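Local coordinates for topoisomerase IV subunit A (Escherichia coli, PDB 1ZVT), which takes part in ATP-dependent decatenation and supercoil removal by a type II DNA topoisomerase, with a C-terminal domain that probably binds DNA and influences substrate choice, at residues 6-17 / 64-74; 36-46 / 86-94. All coordinates share one frame; numbering follows the deposited sequence.

Contact 1. Residues 6-17 / 64-74; sequences IVLSQMGWVRSA and LPSARGQGEPL
R15 starts out with CG wedged between its own backbone N and carbonyl carbon (chi1 76°) and then bends at chi3, a path that carries the guanidinium into the loop of residues 67-71. There NH1 donates to A67 O at 3.0 Å, and this oxygen lies close to the guanidinium plane. The backbone N of G71 sits over the centre of one face of the group. NH2 reaches Q70 O through water 1 and also donates to N28 O, while Y29 makes a cation-pi contact, so the buried charge is held between two loops, 67-71 and the one carrying N28 and Y29. CG of W13 is anti to the carbonyl carbon (chi1 -74°), which lays the indole alongside P73. The proline CD stands 3.7 Å from the centroid of the W13 six-membered ring and only 3° off its normal, a CH-pi contact over the face. On the other face of the sheet V14 packs against leucines: its CG2 meets L74 CD2 at 3.6 Å and L64 CD2 at 3.8 Å, and F49 packs against both V14 and L74. Backbone bonds fix the register. V14 and E72 are an antiparallel hydrogen-bonded pair, with V14 N to E72 O at 2.9 Å, flanked by the non-hydrogen-bonded pair of W13 and P73. L74 N reaches G12 O at 2.8 Å, and beyond the loop S16 N meets P65 O, also at 2.8 Å. Strand 72-73 thereby becomes the outermost strand of the sheet holding 3-9 and 13-18, although strands 47-51 and 55-59 of the neighbouring sheet come before it in the chain. A blade completed by a strand that returns after the next hairpin is the hallmark of the beta-pinwheel.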
ATOM      1  N   ILE A   6      10.296   9.837   9.488  1.00 17.08           N
ATOM      2  CA  ILE A   6       9.537   9.069  10.474  1.00 16.49           C
ATOM      3  C   ILE A   6       9.901   7.595  10.292  1.00 16.00           C
ATOM      4  O   ILE A   6       9.903   7.088   9.171  1.00 16.98           O
ATOM      5  CB  ILE A   6       8.007   9.236  10.301  1.00 17.07           C
ATOM      6  CG1 ILE A   6       7.606  10.714  10.103  1.00 17.38           C
ATOM      7  CG2 ILE A   6       7.290   8.549  11.467  1.00 18.55           C
ATOM      8  CD1 ILE A   6       8.088  11.666  11.215  1.00 17.60           C
ATOM      9  N   VAL A   7      10.234   6.934  11.396  1.00 15.92           N
ATOM     10  CA  VAL A   7      10.709   5.546  11.369  1.00 16.36           C
ATOM     11  C   VAL A   7       9.753   4.666  12.151  1.00 16.14           C
ATOM     12  O   VAL A   7       9.430   4.961  13.308  1.00 16.80           O
ATOM     13  CB  VAL A   7      12.124   5.441  11.990  1.00 16.45           C
ATOM     14  CG1 VAL A   7      12.651   3.962  11.963  1.00 18.29           C
ATOM     15  CG2 VAL A   7      13.093   6.411  11.266  1.00 19.13           C
ATOM     16  N   LEU A   8       9.296   3.604  11.492  1.00 16.22           N
ATOM     17  CA  LEU A   8       8.351   2.626  12.046  1.00 17.18           C
ATOM     18  C   LEU A   8       9.067   1.320  12.273  1.00 18.10           C
ATOM     19  O   LEU A   8       9.814   0.843  11.401  1.00 17.15           O
ATOM     20  CB  LEU A   8       7.221   2.403  11.037  1.00 16.28           C
ATOM     21  CG  LEU A   8       6.183   1.330  11.368  1.00 17.72           C
ATOM     22  CD1 LEU A   8       5.380   1.716  12.639  1.00 18.30           C
ATOM     23  CD2 LEU A   8       5.250   1.092  10.153  1.00 18.17           C
ATOM     24  N   SER A   9       8.852   0.733  13.441  1.00 18.29           N
ATOM     25  CA  SER A   9       9.483  -0.536  13.755  1.00 19.54           C
ATOM     26  C   SER A   9       8.509  -1.708  13.592  1.00 20.36           C
ATOM     27  O   SER A   9       7.287  -1.512  13.474  1.00 19.51           O
ATOM     28  CB  SER A   9      10.046  -0.515  15.173  1.00 20.19           C
ATOM     29  OG  SER A   9       8.994  -0.648  16.120  1.00 19.65           O
ATOM     30  N   GLN A  10       9.064  -2.927  13.605  1.00 20.51           N
ATOM     31  CA  GLN A  10       8.264  -4.151  13.429  1.00 22.02           C
ATOM     32  C   GLN A  10       7.162  -4.269  14.482  1.00 23.19           C
ATOM     33  O   GLN A  10       6.047  -4.723  14.188  1.00 23.48           O
ATOM     34  CB  GLN A  10       9.177  -5.381  13.513  1.00 22.32           C
ATOM     35  CG  GLN A  10      10.082  -5.568  12.306  1.00 22.01           C
ATOM     36  CD  GLN A  10       9.309  -5.728  11.003  1.00 24.48           C
ATOM     37  OE1 GLN A  10       8.177  -6.241  10.982  1.00 26.21           O
ATOM     38  NE2 GLN A  10       9.907  -5.261   9.908  1.00 21.50           N
ATOM     39  N   MET A  11       7.484  -3.814  15.692  1.00 23.32           N
ATOM     40  CA  MET A  11       6.540  -3.871  16.824  1.00 24.65           C
ATOM     41  C   MET A  11       5.580  -2.687  16.886  1.00 24.04           C
ATOM     42  O   MET A  11       4.761  -2.601  17.807  1.00 23.56           O
ATOM     43  CB  MET A  11       7.306  -3.967  18.132  1.00 25.39           C
ATOM     44  CG  MET A  11       8.122  -5.257  18.306  1.00 30.18           C
ATOM     45  SD  MET A  11       7.076  -6.709  18.250  1.00 40.57           S
ATOM     46  CE  MET A  11       7.415  -7.387  16.628  1.00 40.93           C
ATOM     47  N   GLY A  12       5.667  -1.770  15.918  1.00 22.31           N
ATOM     48  CA  GLY A  12       4.713  -0.662  15.854  1.00 21.27           C
ATOM     49  C   GLY A  12       5.090   0.532  16.707  1.00 21.36           C
ATOM     50  O   GLY A  12       4.209   1.284  17.148  1.00 22.33           O
ATOM     51  N   TRP A  13       6.393   0.730  16.898  1.00 20.40           N
ATOM     52  CA  TRP A  13       6.912   1.881  17.616  1.00 20.60           C
ATOM     53  C   TRP A  13       7.441   2.872  16.610  1.00 19.94           C
ATOM     54  O   TRP A  13       7.969   2.484  15.555  1.00 19.97           O
ATOM     55  CB  TRP A  13       8.029   1.457  18.569  1.00 21.13           C
ATOM     56  CG  TRP A  13       7.496   0.737  19.776  1.00 21.42           C
ATOM     57  CD1 TRP A  13       6.537  -0.237  19.790  1.00 22.23           C
ATOM     58  CD2 TRP A  13       7.878   0.949  21.134  1.00 21.80           C
ATOM     59  NE1 TRP A  13       6.310  -0.664  21.081  1.00 22.65           N
ATOM     60  CE2 TRP A  13       7.111   0.060  21.927  1.00 22.29           C
ATOM     61  CE3 TRP A  13       8.793   1.805  21.763  1.00 19.96           C
ATOM     62  CZ2 TRP A  13       7.238  -0.006  23.322  1.00 23.17           C
ATOM     63  CZ3 TRP A  13       8.916   1.744  23.159  1.00 22.65           C
ATOM     64  CH2 TRP A  13       8.143   0.842  23.916  1.00 23.24           C
ATOM     65  N   VAL A  14       7.285   4.153  16.914  1.00 18.57           N
ATOM     66  CA  VAL A  14       7.653   5.201  15.956  1.00 18.69           C
ATOM     67  C   VAL A  14       8.517   6.271  16.579  1.00 19.15           C
ATOM     68  O   VAL A  14       8.493   6.474  17.790  1.00 19.33           O
ATOM     69  CB  VAL A  14       6.410   5.894  15.340  1.00 18.75           C
ATOM     70  CG1 VAL A  14       5.727   4.963  14.369  1.00 20.66           C
ATOM     71  CG2 VAL A  14       5.403   6.353  16.436  1.00 18.46           C
ATOM     72  N   ARG A  15       9.258   6.986  15.730  1.00 19.94           N
ATOM     73  CA  ARG A  15       9.966   8.179  16.147  1.00 20.37           C
ATOM     74  C   ARG A  15      10.140   9.088  14.932  1.00 21.49           C
ATOM     75  O   ARG A  15       9.958   8.647  13.796  1.00 20.86           O
ATOM     76  CB  ARG A  15      11.311   7.828  16.758  1.00 20.72           C
ATOM     77  CG  ARG A  15      12.369   7.444  15.740  1.00 22.37           C
ATOM     78  CD  ARG A  15      13.486   6.704  16.425  1.00 26.13           C
ATOM     79  NE  ARG A  15      13.258   5.262  16.523  1.00 25.82           N
ATOM     80  CZ  ARG A  15      14.087   4.414  17.126  1.00 27.51           C
ATOM     81  NH1 ARG A  15      15.200   4.857  17.708  1.00 28.86           N
ATOM     82  NH2 ARG A  15      13.816   3.131  17.155  1.00 27.99           N
ATOM     83  N   SER A  16      10.481  10.348  15.188  1.00 22.60           N
ATOM     84  CA  SER A  16      10.673  11.349  14.132  1.00 24.06           C
ATOM     85  C   SER A  16      12.101  11.852  14.243  1.00 25.24           C
ATOM     86  O   SER A  16      12.439  12.530  15.215  1.00 27.05           O
ATOM     87  CB  SER A  16       9.682  12.513  14.301  1.00 25.06           C
ATOM     88  OG  SER A  16       9.868  13.521  13.313  1.00 25.92           O
ATOM     89  N   ALA A  17      12.933  11.514  13.269  1.00 24.29           N
ATOM     90  CA  ALA A  17      14.345  11.909  13.285  1.00 24.35           C
ATOM     91  C   ALA A  17      14.514  13.189  12.490  1.00 24.37           C
ATOM     92  O   ALA A  17      13.849  13.384  11.484  1.00 24.38           O
ATOM     93  CB  ALA A  17      15.199  10.811  12.698  1.00 24.35           C
ATOM     94  N   LEU A  64       6.127  13.351  18.259  1.00 20.68           N
ATOM     95  CA  LEU A  64       6.865  12.082  18.287  1.00 21.35           C
ATOM     96  C   LEU A  64       8.263  12.274  18.889  1.00 21.62           C
ATOM     97  O   LEU A  64       8.841  13.366  18.765  1.00 21.48           O
ATOM     98  CB  LEU A  64       6.968  11.488  16.874  1.00 21.31           C
ATOM     99  CG  LEU A  64       5.644  11.081  16.235  1.00 22.61           C
ATOM    100  CD1 LEU A  64       5.884  10.577  14.817  1.00 24.04           C
ATOM    101  CD2 LEU A  64       4.945  10.028  17.085  1.00 20.79           C
ATOM    102  N   PRO A  65       8.820  11.218  19.518  1.00 21.84           N
ATOM    103  CA  PRO A  65      10.171  11.285  20.081  1.00 22.82           C
ATOM    104  C   PRO A  65      11.245  11.331  18.987  1.00 24.44           C
ATOM    105  O   PRO A  65      10.983  10.958  17.841  1.00 24.44           O
ATOM    106  CB  PRO A  65      10.268   9.995  20.912  1.00 23.10           C
ATOM    107  CG  PRO A  65       9.333   9.043  20.236  1.00 23.44           C
ATOM    108  CD  PRO A  65       8.195   9.897  19.717  1.00 21.47           C
ATOM    109  N   SER A  66      12.446  11.789  19.342  1.00 25.30           N
ATOM    110  CA  SER A  66      13.524  11.919  18.360  1.00 27.13           C
ATOM    111  C   SER A  66      14.238  10.595  18.068  1.00 27.39           C
ATOM    112  O   SER A  66      13.877   9.555  18.609  1.00 27.21           O
ATOM    113  CB  SER A  66      14.541  12.958  18.845  1.00 28.01           C
ATOM    114  OG  SER A  66      15.414  12.372  19.792  1.00 30.94           O
ATOM    115  N   ALA A  67      15.287  10.662  17.240  1.00 27.62           N
ATOM    116  CA  ALA A  67      16.030   9.464  16.810  1.00 28.94           C
ATOM    117  C   ALA A  67      16.634   8.698  17.975  1.00 29.47           C
ATOM    118  O   ALA A  67      16.697   7.475  17.957  1.00 28.75           O
ATOM    119  CB  ALA A  67      17.124   9.849  15.822  1.00 28.40           C
ATOM    120  N   ARG A  68      17.095   9.444  18.974  1.00 31.06           N
ATOM    121  CA  ARG A  68      17.617   8.860  20.202  1.00 33.15           C
ATOM    122  C   ARG A  68      16.492   8.245  21.025  1.00 33.20           C
ATOM    123  O   ARG A  68      15.401   8.809  21.156  1.00 34.56           O
ATOM    124  CB  ARG A  68      18.373   9.918  21.005  1.00 33.47           C
ATOM    125  CG  ARG A  68      19.564  10.467  20.253  1.00 36.95           C
ATOM    126  CD  ARG A  68      19.943  11.877  20.695  1.00 42.63           C
ATOM    127  NE  ARG A  68      21.150  12.312  19.995  1.00 45.93           N
ATOM    128  CZ  ARG A  68      22.360  12.388  20.548  1.00 48.14           C
ATOM    129  NH1 ARG A  68      22.540  12.086  21.831  1.00 48.64           N
ATOM    130  NH2 ARG A  68      23.396  12.780  19.814  1.00 48.71           N
ATOM    131  N   GLY A  69      16.758   7.083  21.590  1.00 33.61           N
ATOM    132  CA  GLY A  69      15.716   6.362  22.286  1.00 33.19           C
ATOM    133  C   GLY A  69      15.219   5.294  21.343  1.00 32.39           C
ATOM    134  O   GLY A  69      15.848   5.036  20.308  1.00 33.07           O
ATOM    135  N   GLN A  70      14.110   4.661  21.706  1.00 31.54           N
ATOM    136  CA  GLN A  70      13.649   3.461  21.020  1.00 31.16           C
ATOM    137  C   GLN A  70      12.268   3.705  20.416  1.00 29.68           C
ATOM    138  O   GLN A  70      11.591   2.785  19.960  1.00 29.13           O
ATOM    139  CB  GLN A  70      13.661   2.264  21.992  1.00 31.36           C
ATOM    140  CG  GLN A  70      15.086   1.794  22.315  1.00 33.16           C
ATOM    141  CD  GLN A  70      15.196   0.881  23.544  1.00 33.78           C
ATOM    142  OE1 GLN A  70      14.374   0.933  24.466  1.00 36.37           O
ATOM    143  NE2 GLN A  70      16.231   0.046  23.561  1.00 37.26           N
ATOM    144  N   GLY A  71      11.892   4.979  20.379  1.00 28.70           N
ATOM    145  CA  GLY A  71      10.585   5.386  19.887  1.00 25.76           C
ATOM    146  C   GLY A  71       9.513   5.252  20.952  1.00 24.47           C
ATOM    147  O   GLY A  71       9.802   5.088  22.138  1.00 24.68           O
ATOM    148  N   GLU A  72       8.262   5.330  20.514  1.00 22.12           N
ATOM    149  CA  GLU A  72       7.115   5.153  21.401  1.00 21.17           C
ATOM    150  C   GLU A  72       6.036   4.357  20.659  1.00 19.57           C
ATOM    151  O   GLU A  72       5.925   4.475  19.444  1.00 18.78           O
ATOM    152  CB  GLU A  72       6.620   6.516  21.903  1.00 21.13           C
ATOM    153  CG  GLU A  72       5.833   7.328  20.921  1.00 24.35           C
ATOM    154  CD  GLU A  72       5.212   8.558  21.557  1.00 24.07           C
ATOM    155  OE1 GLU A  72       5.963   9.278  22.302  1.00 24.00           O
ATOM    156  OE2 GLU A  72       3.983   8.776  21.302  1.00 25.72           O
ATOM    157  N   PRO A  73       5.248   3.529  21.377  1.00 19.25           N
ATOM    158  CA  PRO A  73       4.291   2.658  20.699  1.00 19.36           C
ATOM    159  C   PRO A  73       3.142   3.417  20.034  1.00 19.23           C
ATOM    160  O   PRO A  73       2.568   4.331  20.630  1.00 19.33           O
ATOM    161  CB  PRO A  73       3.742   1.768  21.835  1.00 19.59           C
ATOM    162  CG  PRO A  73       3.939   2.599  23.080  1.00 19.71           C
ATOM    163  CD  PRO A  73       5.220   3.358  22.849  1.00 19.21           C
ATOM    164  N   LEU A  74       2.788   3.030  18.810  1.00 19.22           N
ATOM    165  CA  LEU A  74       1.595   3.613  18.177  1.00 19.21           C
ATOM    166  C   LEU A  74       0.303   3.371  18.952  1.00 19.39           C
ATOM    167  O   LEU A  74      -0.622   4.173  18.868  1.00 19.71           O
ATOM    168  CB  LEU A  74       1.427   3.115  16.741  1.00 19.61           C
ATOM    169  CG  LEU A  74       2.419   3.801  15.817  1.00 19.66           C
ATOM    170  CD1 LEU A  74       2.412   3.054  14.465  1.00 22.71           C
ATOM    171  CD2 LEU A  74       2.027   5.280  15.646  1.00 20.78           C
TER
HETATM  172  O   HOH W   1      10.899   2.055  17.277  1.00 35.94           O

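Contact 2. Residues 36-46 / 86-94; sequences KAAVKGKSNQP and VDHMLMESD
V39, M89 and M91 form the seam between two adjacent blades of the beta-pinwheel, where edge strand 35-42 of one four-stranded sheet faces edge strand 86-90 of the next. The axes of 36-42 and 86-90 approach to 7.1 Å at 18° between their directions. At that spacing the near-parallel strands meet through side chains, not through strand pairing. M91 is the main filler. With CG anti to the backbone N (chi1 -159°) and the chain extended beyond it, its methyl reaches the turn of residues 42-45, where CE lies 3.4 Å from K42 O and 3.6 Å from Q45 CG. Nearer its root, M91 CB lies 3.8 Å from V39 CG2. M89 takes the other flank of the same valine: its CG is 3.8 Å from V39 CG2, and a bend at chi3 sends CE toward A37, 3.4 Å from the A37 O atom. I6 and V47, one from each sheet, also touch M89, which places its thioether in the hydrophobic layer between the blades. The chain itself passes from blade to blade here, since the type I turn K42-Q45 leads from strand 35-42 into strand 47-51. Q45 ties this crossing down with both ends of its amide. OE1 accepts from K42 N at 2.6 Å, bracing the turn internally, whereas NE2 gives only a weak bond to E92 O at 3.0 Å, with an N-H...O angle of 131°. The backbone N of G41 lies near M91 SD. Toward the surface, water takes over from direct contact: K36 NZ donates to water 2, which in turn donates to D87 O, and water 3 takes the N-H of K40 and lies within bonding distance of M91 O.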
ATOM      1  N   LYS A  36      11.232  -1.423  10.245  1.00 19.42           N
ATOM      2  CA  LYS A  36      10.179  -1.840   9.323  1.00 18.85           C
ATOM      3  C   LYS A  36      10.099  -0.937   8.097  1.00 18.13           C
ATOM      4  O   LYS A  36      10.055  -1.433   6.983  1.00 18.31           O
ATOM      5  CB  LYS A  36       8.818  -1.901  10.026  1.00 19.00           C
ATOM      6  CG  LYS A  36       7.683  -2.367   9.053  1.00 18.68           C
ATOM      7  CD  LYS A  36       6.391  -2.751   9.797  1.00 20.91           C
ATOM      8  CE  LYS A  36       5.225  -2.846   8.815  1.00 23.49           C
ATOM      9  NZ  LYS A  36       5.424  -3.843   7.725  1.00 26.20           N
ATOM     10  N   ALA A  37      10.073   0.379   8.312  1.00 16.70           N
ATOM     11  CA  ALA A  37       9.916   1.331   7.222  1.00 16.59           C
ATOM     12  C   ALA A  37      10.255   2.731   7.680  1.00 16.09           C
ATOM     13  O   ALA A  37      10.151   3.058   8.877  1.00 16.42           O
ATOM     14  CB  ALA A  37       8.482   1.297   6.650  1.00 16.88           C
ATOM     15  N   ALA A  38      10.603   3.569   6.702  1.00 16.78           N
ATOM     16  CA  ALA A  38      10.807   4.989   6.957  1.00 17.01           C
ATOM     17  C   ALA A  38      10.157   5.813   5.852  1.00 18.17           C
ATOM     18  O   ALA A  38      10.122   5.385   4.673  1.00 18.90           O
ATOM     19  CB  ALA A  38      12.280   5.317   7.083  1.00 18.27           C
ATOM     20  N   VAL A  39       9.631   6.969   6.235  1.00 17.39           N
ATOM     21  CA  VAL A  39       9.133   7.956   5.255  1.00 18.50           C
ATOM     22  C   VAL A  39       9.736   9.315   5.569  1.00 19.45           C
ATOM     23  O   VAL A  39      10.219   9.555   6.670  1.00 19.05           O
ATOM     24  CB  VAL A  39       7.587   8.028   5.218  1.00 17.84           C
ATOM     25  CG1 VAL A  39       7.008   6.665   4.746  1.00 18.93           C
ATOM     26  CG2 VAL A  39       7.047   8.389   6.577  1.00 19.55           C
ATOM     27  N   LYS A  40       9.719  10.218   4.603  1.00 20.79           N
ATOM     28  CA  LYS A  40      10.327  11.532   4.838  1.00 21.75           C
ATOM     29  C   LYS A  40       9.371  12.643   4.452  1.00 22.23           C
ATOM     30  O   LYS A  40       8.458  12.451   3.636  1.00 22.10           O
ATOM     31  CB  LYS A  40      11.650  11.668   4.088  1.00 22.36           C
ATOM     32  CG  LYS A  40      11.507  11.727   2.562  1.00 22.73           C
ATOM     33  CD  LYS A  40      12.877  11.926   1.903  1.00 25.60           C
ATOM     34  CE  LYS A  40      12.799  11.791   0.389  1.00 28.92           C
ATOM     35  NZ  LYS A  40      12.510  10.365  -0.016  1.00 34.00           N
ATOM     36  N   GLY A  41       9.570  13.801   5.066  1.00 22.19           N
ATOM     37  CA  GLY A  41       8.712  14.937   4.798  1.00 22.66           C
ATOM     38  C   GLY A  41       9.168  16.105   5.627  1.00 23.01           C
ATOM     39  O   GLY A  41      10.343  16.211   5.964  1.00 22.47           O
ATOM     40  N   LYS A  42       8.219  16.973   5.950  1.00 23.57           N
ATOM     41  CA  LYS A  42       8.512  18.167   6.751  1.00 25.63           C
ATOM     42  C   LYS A  42       7.782  18.087   8.071  1.00 24.32           C
ATOM     43  O   LYS A  42       6.758  17.424   8.183  1.00 23.54           O
ATOM     44  CB  LYS A  42       8.070  19.424   5.997  1.00 25.67           C
ATOM     45  CG  LYS A  42       8.943  19.751   4.781  1.00 29.67           C
ATOM     46  CD  LYS A  42       8.354  20.921   3.992  1.00 29.50           C
ATOM     47  CE  LYS A  42       9.182  21.215   2.740  1.00 35.14           C
ATOM     48  NZ  LYS A  42       9.263  22.681   2.487  1.00 38.05           N
ATOM     49  N   SER A  43       8.308  18.779   9.078  1.00 25.10           N
ATOM     50  CA  SER A  43       7.780  18.668  10.431  1.00 25.88           C
ATOM     51  C   SER A  43       6.370  19.262  10.543  1.00 26.15           C
ATOM     52  O   SER A  43       5.638  18.924  11.474  1.00 27.14           O
ATOM     53  CB  SER A  43       8.757  19.296  11.440  1.00 25.91           C
ATOM     54  OG  SER A  43       9.019  20.642  11.087  1.00 29.91           O
ATOM     55  N   ASN A  44       5.989  20.103   9.576  1.00 25.59           N
ATOM     56  CA  ASN A  44       4.653  20.692   9.547  1.00 27.09           C
ATOM     57  C   ASN A  44       3.682  20.009   8.589  1.00 26.38           C
ATOM     58  O   ASN A  44       2.718  20.627   8.123  1.00 28.20           O
ATOM     59  CB  ASN A  44       4.724  22.205   9.264  1.00 27.21           C
ATOM     60  CG  ASN A  44       5.304  22.532   7.899  1.00 31.32           C
ATOM     61  OD1 ASN A  44       5.968  21.707   7.262  1.00 33.88           O
ATOM     62  ND2 ASN A  44       5.062  23.764   7.438  1.00 32.35           N
ATOM     63  N   GLN A  45       3.922  18.730   8.294  1.00 25.30           N
ATOM     64  CA  GLN A  45       2.999  17.959   7.473  1.00 23.92           C
ATOM     65  C   GLN A  45       2.681  16.689   8.269  1.00 22.21           C
ATOM     66  O   GLN A  45       3.518  16.232   9.026  1.00 22.70           O
ATOM     67  CB  GLN A  45       3.577  17.674   6.068  1.00 24.56           C
ATOM     68  CG  GLN A  45       4.177  16.310   5.810  1.00 27.31           C
ATOM     69  CD  GLN A  45       4.990  16.218   4.504  1.00 25.21           C
ATOM     70  OE1 GLN A  45       6.111  16.664   4.443  1.00 30.62           O
ATOM     71  NE2 GLN A  45       4.407  15.631   3.469  1.00 28.69           N
ATOM     72  N   PRO A  46       1.467  16.145   8.135  1.00 21.31           N
ATOM     73  CA  PRO A  46       1.172  14.950   8.935  1.00 19.76           C
ATOM     74  C   PRO A  46       1.839  13.681   8.372  1.00 18.96           C
ATOM     75  O   PRO A  46       2.117  13.610   7.171  1.00 17.76           O
ATOM     76  CB  PRO A  46      -0.350  14.829   8.818  1.00 20.67           C
ATOM     77  CG  PRO A  46      -0.638  15.398   7.473  1.00 21.07           C
ATOM     78  CD  PRO A  46       0.314  16.560   7.325  1.00 22.03           C
ATOM     79  N   VAL A  86      -0.620  -1.969  12.560  1.00 24.61           N
ATOM     80  CA  VAL A  86      -0.291  -0.864  11.649  1.00 24.78           C
ATOM     81  C   VAL A  86       0.624  -1.366  10.552  1.00 24.38           C
ATOM     82  O   VAL A  86       1.786  -1.743  10.799  1.00 25.56           O
ATOM     83  CB  VAL A  86       0.384   0.299  12.393  1.00 23.99           C
ATOM     84  CG1 VAL A  86       0.962   1.310  11.421  1.00 24.95           C
ATOM     85  CG2 VAL A  86      -0.626   0.963  13.327  1.00 25.56           C
ATOM     86  N   ASP A  87       0.115  -1.361   9.324  1.00 23.39           N
ATOM     87  CA  ASP A  87       0.815  -2.037   8.241  1.00 22.90           C
ATOM     88  C   ASP A  87       1.486  -1.117   7.240  1.00 22.05           C
ATOM     89  O   ASP A  87       2.416  -1.519   6.536  1.00 21.95           O
ATOM     90  CB  ASP A  87      -0.156  -2.980   7.513  1.00 23.41           C
ATOM     91  CG  ASP A  87      -0.643  -4.103   8.397  1.00 26.41           C
ATOM     92  OD1 ASP A  87      -0.054  -4.330   9.484  1.00 25.64           O
ATOM     93  OD2 ASP A  87      -1.639  -4.763   8.025  1.00 29.78           O
ATOM     94  N   HIS A  88       0.995   0.125   7.155  1.00 20.68           N
ATOM     95  CA  HIS A  88       1.440   1.031   6.117  1.00 20.80           C
ATOM     96  C   HIS A  88       1.601   2.442   6.661  1.00 20.07           C
ATOM     97  O   HIS A  88       0.802   2.879   7.506  1.00 19.77           O
ATOM     98  CB  HIS A  88       0.473   1.054   4.913  1.00 21.89           C
ATOM     99  CG  HIS A  88      -0.041  -0.305   4.517  1.00 24.62           C
ATOM    100  ND1 HIS A  88       0.710  -1.203   3.793  1.00 27.16           N
ATOM    101  CD2 HIS A  88      -1.228  -0.909   4.752  1.00 27.94           C
ATOM    102  CE1 HIS A  88       0.014  -2.307   3.610  1.00 25.27           C
ATOM    103  NE2 HIS A  88      -1.168  -2.155   4.177  1.00 28.06           N
ATOM    104  N   MET A  89       2.633   3.128   6.171  1.00 19.14           N
ATOM    105  CA  MET A  89       2.963   4.482   6.594  1.00 19.27           C
ATOM    106  C   MET A  89       3.242   5.350   5.364  1.00 19.13           C
ATOM    107  O   MET A  89       3.963   4.917   4.441  1.00 19.67           O
ATOM    108  CB  MET A  89       4.215   4.448   7.488  1.00 19.38           C
ATOM    109  CG  MET A  89       4.665   5.794   7.991  1.00 19.37           C
ATOM    110  SD  MET A  89       5.996   5.744   9.250  1.00 19.83           S
ATOM    111  CE  MET A  89       7.330   4.901   8.379  1.00 20.06           C
ATOM    112  N   LEU A  90       2.678   6.554   5.335  1.00 18.68           N
ATOM    113  CA  LEU A  90       2.831   7.454   4.189  1.00 19.89           C
ATOM    114  C   LEU A  90       3.068   8.878   4.656  1.00 19.51           C
ATOM    115  O   LEU A  90       2.511   9.320   5.679  1.00 17.62           O
ATOM    116  CB  LEU A  90       1.559   7.463   3.339  1.00 21.59           C
ATOM    117  CG  LEU A  90       1.277   6.171   2.571  1.00 24.04           C
ATOM    118  CD1 LEU A  90       0.467   5.184   3.397  1.00 30.26           C
ATOM    119  CD2 LEU A  90       0.549   6.531   1.285  1.00 29.97           C
ATOM    120  N   MET A  91       3.836   9.624   3.874  1.00 19.72           N
ATOM    121  CA  MET A  91       4.005  11.042   4.091  1.00 20.03           C
ATOM    122  C   MET A  91       4.173  11.658   2.708  1.00 20.69           C
ATOM    123  O   MET A  91       5.188  11.434   2.051  1.00 21.13           O
ATOM    124  CB  MET A  91       5.238  11.288   4.970  1.00 20.86           C
ATOM    125  CG  MET A  91       5.263  12.587   5.674  1.00 21.60           C
ATOM    126  SD  MET A  91       6.479  12.579   7.019  1.00 20.92           S
ATOM    127  CE  MET A  91       6.084  14.104   7.845  1.00 21.27           C
ATOM    128  N   GLU A  92       3.152  12.385   2.261  1.00 20.16           N
ATOM    129  CA  GLU A  92       3.079  12.933   0.899  1.00 21.18           C
ATOM    130  C   GLU A  92       2.435  14.312   0.932  1.00 22.12           C
ATOM    131  O   GLU A  92       1.931  14.759   1.973  1.00 22.91           O
ATOM    132  CB  GLU A  92       2.223  12.008   0.001  1.00 21.29           C
ATOM    133  CG  GLU A  92       2.671  10.518  -0.040  1.00 21.82           C
ATOM    134  CD  GLU A  92       3.998  10.279  -0.798  1.00 24.59           C
ATOM    135  OE1 GLU A  92       4.343  11.080  -1.691  1.00 27.43           O
ATOM    136  OE2 GLU A  92       4.723   9.283  -0.525  1.00 24.95           O
ATOM    137  N   SER A  93       2.426  14.986  -0.214  1.00 22.89           N
ATOM    138  CA  SER A  93       1.768  16.283  -0.313  1.00 23.50           C
ATOM    139  C   SER A  93       0.261  16.063  -0.193  1.00 23.35           C
ATOM    140  O   SER A  93      -0.235  14.968  -0.500  1.00 21.78           O
ATOM    141  CB  SER A  93       2.129  16.969  -1.632  1.00 24.57           C
ATOM    142  OG  SER A  93       1.612  16.213  -2.717  1.00 28.96           O
ATOM    143  N   ASP A  94      -0.467  17.088   0.252  1.00 23.83           N
ATOM    144  CA  ASP A  94      -1.903  16.949   0.497  1.00 24.97           C
ATOM    145  C   ASP A  94      -2.650  16.431  -0.732  1.00 24.78           C
ATOM    146  O   ASP A  94      -3.602  15.659  -0.620  1.00 25.05           O
ATOM    147  CB  ASP A  94      -2.528  18.298   0.868  1.00 26.44           C
ATOM    148  CG  ASP A  94      -2.240  18.728   2.281  1.00 31.26           C
ATOM    149  OD1 ASP A  94      -1.803  17.892   3.107  1.00 36.53           O
ATOM    150  OD2 ASP A  94      -2.477  19.927   2.575  1.00 37.22           O
TER
HETATM  151  O   HOH W   2       3.089  -4.052   5.941  1.00 33.51           O
HETATM  152  O   HOH W   3       7.921   9.800   2.107  1.00 28.19           O

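Overall arrangement
Contact 1 works within a blade and contact 2 between blades. The first is partly buried and rests on backbone pairing, with R15 and W13 fitted to the returning segment. The second is a surface contact whose inner part is mainly valine and methionine packing, with waters at its rim and one weak direct bond. They share a sheet: strand 3-9 of contact 1 lies next to strand 35-42 of contact 2, as I6 N to V39 O and L8 N to A37 O, each 2.8 Å, indicate. M89 also touches L8, extending the hydrophobic layer from one contact to the other. Their segments alternate along the chain, consistent with blades interlocked by a strand that returns to the preceding blade.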